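Long-range contact in integral membrane indolylacetylinositol arabinosyltransferase EmbC (Mycolicibacterium smegmatis, PDB 7BVE), which probably transfers arabinose units at the membrane, polymerising them into the arabinan of the mycobacterial cell wall: residues G425-V437 against G556-P569. Residues are numbered along the deposited sequence; the frame is centred on the assembly and turned at random.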
loop_
_atom_site.group_PDB
_atom_site.type_symbol
_atom_site.label_atom_id
_atom_site.label_comp_id
_atom_site.label_asym_id
_atom_site.label_seq_id
_atom_site.Cartn_x
_atom_site.Cartn_y
_atom_site.Cartn_z
ATOM N N GLY A 425 10.272 0.195 25.563
ATOM C CA GLY A 425 10.032 -0.561 24.366
ATOM C C GLY A 425 10.868 0.022 23.254
ATOM O O GLY A 425 11.556 1.028 23.445
ATOM N N PRO A 426 10.831 -0.590 22.068
ATOM C CA PRO A 426 11.608 -0.051 20.941
ATOM C C PRO A 426 11.093 1.276 20.425
ATOM O O PRO A 426 11.833 1.984 19.735
ATOM C CB PRO A 426 11.484 -1.146 19.877
ATOM C CG PRO A 426 11.132 -2.368 20.630
ATOM C CD PRO A 426 10.274 -1.912 21.760
ATOM N N THR A 427 9.855 1.641 20.747
ATOM C CA THR A 427 9.291 2.938 20.413
ATOM C C THR A 427 9.734 4.033 21.366
ATOM O O THR A 427 9.391 5.196 21.148
ATOM C CB THR A 427 7.767 2.855 20.410
ATOM O OG1 THR A 427 7.302 2.571 21.732
ATOM C CG2 THR A 427 7.325 1.739 19.512
ATOM N N GLY A 428 10.501 3.698 22.401
ATOM C CA GLY A 428 11.010 4.671 23.342
ATOM C C GLY A 428 12.116 5.550 22.821
ATOM O O GLY A 428 12.603 6.408 23.559
ATOM N N ILE A 429 12.514 5.380 21.557
ATOM C CA ILE A 429 13.541 6.206 20.935
ATOM C C ILE A 429 13.056 7.626 20.670
ATOM O O ILE A 429 13.859 8.498 20.343
ATOM C CB ILE A 429 14.010 5.495 19.644
ATOM C CG1 ILE A 429 15.392 5.971 19.193
ATOM C CG2 ILE A 429 13.004 5.677 18.526
ATOM C CD1 ILE A 429 15.988 5.133 18.114
ATOM N N ALA A 430 11.760 7.898 20.840
ATOM C CA ALA A 430 11.247 9.255 20.723
ATOM C C ALA A 430 11.678 10.160 21.873
ATOM O O ALA A 430 11.517 11.378 21.772
ATOM C CB ALA A 430 9.725 9.224 20.627
ATOM N N ALA A 431 12.228 9.610 22.958
ATOM C CA ALA A 431 12.730 10.438 24.050
ATOM C C ALA A 431 14.074 11.084 23.739
ATOM O O ALA A 431 14.537 11.931 24.518
ATOM C CB ALA A 431 12.845 9.617 25.331
ATOM N N VAL A 432 14.702 10.738 22.610
ATOM C CA VAL A 432 15.961 11.381 22.270
ATOM C C VAL A 432 15.742 12.816 21.823
ATOM O O VAL A 432 16.689 13.598 21.822
ATOM C CB VAL A 432 16.737 10.595 21.194
ATOM C CG1 VAL A 432 16.878 9.134 21.593
ATOM C CG2 VAL A 432 16.127 10.772 19.816
ATOM N N GLY A 433 14.511 13.195 21.474
ATOM C CA GLY A 433 14.233 14.597 21.214
ATOM C C GLY A 433 14.355 15.443 22.465
ATOM O O GLY A 433 15.046 16.468 22.474
ATOM N N ALA A 434 13.711 15.005 23.548
ATOM C CA ALA A 434 13.830 15.691 24.827
ATOM C C ALA A 434 15.226 15.573 25.410
ATOM O O ALA A 434 15.615 16.419 26.220
ATOM C CB ALA A 434 12.803 15.144 25.814
ATOM N N LEU A 435 15.986 14.547 25.020
ATOM C CA LEU A 435 17.383 14.486 25.435
ATOM C C LEU A 435 18.288 15.422 24.635
ATOM O O LEU A 435 19.184 16.040 25.217
ATOM C CB LEU A 435 17.894 13.049 25.345
ATOM C CG LEU A 435 17.329 12.082 26.388
ATOM C CD1 LEU A 435 17.778 10.663 26.110
ATOM C CD2 LEU A 435 17.757 12.507 27.777
ATOM N N LEU A 436 18.082 15.554 23.318
ATOM C CA LEU A 436 18.983 16.352 22.488
ATOM C C LEU A 436 18.685 17.840 22.573
ATOM O O LEU A 436 19.580 18.660 22.358
ATOM C CB LEU A 436 18.916 15.906 21.027
ATOM C CG LEU A 436 19.582 14.603 20.596
ATOM C CD1 LEU A 436 19.244 14.310 19.148
ATOM C CD2 LEU A 436 21.080 14.688 20.781
ATOM N N VAL A 437 17.438 18.217 22.863
ATOM C CA VAL A 437 17.129 19.625 23.088
ATOM C C VAL A 437 17.765 20.117 24.391
ATOM O O VAL A 437 18.111 21.299 24.518
ATOM C CB VAL A 437 15.588 19.801 23.019
ATOM C CG1 VAL A 437 15.127 21.156 23.476
ATOM C CG2 VAL A 437 15.129 19.616 21.594
ATOM N N GLY A 556 10.627 22.069 18.902
ATOM C CA GLY A 556 11.795 21.268 18.568
ATOM C C GLY A 556 11.680 19.821 19.004
ATOM O O GLY A 556 12.057 18.915 18.261
ATOM N N ILE A 557 11.140 19.583 20.204
ATOM C CA ILE A 557 10.966 18.215 20.692
ATOM C C ILE A 557 9.955 17.451 19.845
ATOM O O ILE A 557 10.158 16.268 19.544
ATOM C CB ILE A 557 10.588 18.240 22.185
ATOM C CG1 ILE A 557 11.828 18.545 23.003
ATOM C CG2 ILE A 557 9.992 16.949 22.660
ATOM C CD1 ILE A 557 11.563 18.699 24.422
ATOM N N THR A 558 8.901 18.125 19.373
ATOM C CA THR A 558 7.919 17.432 18.535
ATOM C C THR A 558 8.491 17.066 17.164
ATOM O O THR A 558 8.251 15.958 16.653
ATOM C CB THR A 558 6.674 18.292 18.392
ATOM O OG1 THR A 558 6.231 18.680 19.696
ATOM C CG2 THR A 558 5.560 17.508 17.733
ATOM N N ILE A 559 9.301 17.951 16.576
ATOM C CA ILE A 559 9.909 17.651 15.277
ATOM C C ILE A 559 10.951 16.537 15.401
ATOM O O ILE A 559 11.007 15.619 14.569
ATOM C CB ILE A 559 10.499 18.932 14.657
ATOM C CG1 ILE A 559 9.378 19.905 14.324
ATOM C CG2 ILE A 559 11.261 18.638 13.384
ATOM C CD1 ILE A 559 9.864 21.264 13.952
ATOM N N ILE A 560 11.764 16.567 16.462
ATOM C CA ILE A 560 12.778 15.522 16.606
ATOM C C ILE A 560 12.133 14.191 17.002
ATOM O O ILE A 560 12.653 13.124 16.669
ATOM C CB ILE A 560 13.878 15.971 17.591
ATOM C CG1 ILE A 560 14.540 17.244 17.093
ATOM C CG2 ILE A 560 15.022 14.988 17.646
ATOM C CD1 ILE A 560 15.422 17.904 18.125
ATOM N N SER A 561 10.960 14.218 17.639
ATOM C CA SER A 561 10.240 12.973 17.908
ATOM C C SER A 561 9.711 12.341 16.626
ATOM O O SER A 561 9.830 11.121 16.440
ATOM C CB SER A 561 9.100 13.232 18.885
ATOM O OG SER A 561 9.597 13.668 20.135
ATOM N N PHE A 562 9.134 13.156 15.728
ATOM C CA PHE A 562 8.746 12.653 14.405
ATOM C C PHE A 562 9.927 12.090 13.624
ATOM O O PHE A 562 9.784 11.083 12.924
ATOM C CB PHE A 562 8.084 13.737 13.565
ATOM C CG PHE A 562 6.621 13.883 13.795
ATOM C CD1 PHE A 562 5.740 12.954 13.263
ATOM C CD2 PHE A 562 6.110 14.972 14.472
ATOM C CE1 PHE A 562 4.390 13.081 13.436
ATOM C CE2 PHE A 562 4.758 15.111 14.651
ATOM C CZ PHE A 562 3.894 14.167 14.132
ATOM N N LEU A 563 11.095 12.728 13.709
ATOM C CA LEU A 563 12.231 12.213 12.947
ATOM C C LEU A 563 12.825 10.964 13.583
ATOM O O LEU A 563 13.305 10.076 12.878
ATOM C CB LEU A 563 13.308 13.278 12.784
ATOM C CG LEU A 563 12.958 14.423 11.845
ATOM C CD1 LEU A 563 14.064 15.451 11.853
ATOM C CD2 LEU A 563 12.724 13.894 10.450
ATOM N N ALA A 564 12.816 10.878 14.910
ATOM C CA ALA A 564 13.397 9.722 15.573
ATOM C C ALA A 564 12.501 8.502 15.489
ATOM O O ALA A 564 12.998 7.381 15.599
ATOM C CB ALA A 564 13.689 10.046 17.034
ATOM N N MET A 565 11.208 8.690 15.289
ATOM C CA MET A 565 10.297 7.558 15.191
ATOM C C MET A 565 10.518 6.699 13.887
ATOM O O MET A 565 9.949 5.618 13.757
ATOM C CB MET A 565 8.871 8.097 15.288
ATOM C CG MET A 565 7.778 7.087 15.581
ATOM S SD MET A 565 6.165 7.874 15.632
ATOM C CE MET A 565 6.004 8.343 13.916
ATOM N N MET A 566 11.341 7.072 12.910
ATOM C CA MET A 566 11.532 6.243 11.724
ATOM C C MET A 566 12.534 5.119 11.928
ATOM O O MET A 566 12.668 4.273 11.045
ATOM C CB MET A 566 11.986 7.073 10.525
ATOM C CG MET A 566 13.369 7.653 10.652
ATOM S SD MET A 566 13.927 8.527 9.179
ATOM C CE MET A 566 12.876 9.968 9.197
ATOM N N PHE A 567 13.244 5.088 13.053
ATOM C CA PHE A 567 14.240 4.061 13.319
ATOM C C PHE A 567 13.706 2.946 14.207
ATOM O O PHE A 567 14.474 2.321 14.938
ATOM C CB PHE A 567 15.488 4.679 13.942
ATOM C CG PHE A 567 16.241 5.574 13.016
ATOM C CD1 PHE A 567 17.060 5.044 12.037
ATOM C CD2 PHE A 567 16.145 6.943 13.130
ATOM C CE1 PHE A 567 17.758 5.864 11.182
ATOM C CE2 PHE A 567 16.841 7.769 12.276
ATOM C CZ PHE A 567 17.648 7.226 11.302
ATOM N N THR A 568 12.446 2.700 14.169
ATOM C CA THR A 568 11.853 1.585 14.882
ATOM C C THR A 568 11.742 0.376 13.959
ATOM O O THR A 568 11.547 0.534 12.753
ATOM C CB THR A 568 10.466 1.956 15.410
ATOM O OG1 THR A 568 9.597 2.241 14.312
ATOM C CG2 THR A 568 10.551 3.176 16.290
ATOM N N PRO A 569 11.885 -0.846 14.480
ATOM C CA PRO A 569 11.904 -2.015 13.587
ATOM C C PRO A 569 10.557 -2.359 12.987
ATOM O O PRO A 569 10.512 -2.937 11.898
ATOM C CB PRO A 569 12.404 -3.138 14.499
ATOM C CG PRO A 569 13.095 -2.450 15.602
ATOM C CD PRO A 569 12.336 -1.200 15.833
#
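Pro-426 packs its CB on Pro-569 CD at 4.1 Å, and the side chain of Pro-426 comes within about 6 Å of the bound ethambutol, nearest atoms. Next to this pair Thr-568 CG2 lies against Pro-426 O, whereas its OG1 is hydrogen-bonded to Arg-504 and to Thr-570 O, which fixes the rotation of the side chain. Ile-429 reaches across with two branches: CG2 sits 3.4 Å from Ala-564 O, and CG1, anti to the backbone N (chi1 -159°), carries CD1 out to Phe-567 CB. Small residues bring the backbones together at Ala-430 and Ser-561, whose CA atoms are 4.8 Å apart. Ser-561 OG spends its hydrogen bond inside its own helix, on Ile-557 O at 2.7 Å, approaching the face of that carbonyl opposite to Ser-561 N. Both segments belong to the GT-C-type membrane region, and the axes of 432-436 and 556-564 run nearer antiparallel than parallel, at 133° and 8.2 Å apart. Val-432 lays CG2 against the methyl of Ala-564. Gly-433, lacking a side chain, admits Ile-560 CG2 to 3.7 Å from its CA. Ala-434 receives CD1 of Ile-557, a side chain that also touches Trp-396 of helix 385-405. The side chain of Val-437 crosses that of Ile-557 at about a right angle, its CG2 lying 3.7 Å from Ile-557 CG1 and also touching Ile-560 CD1.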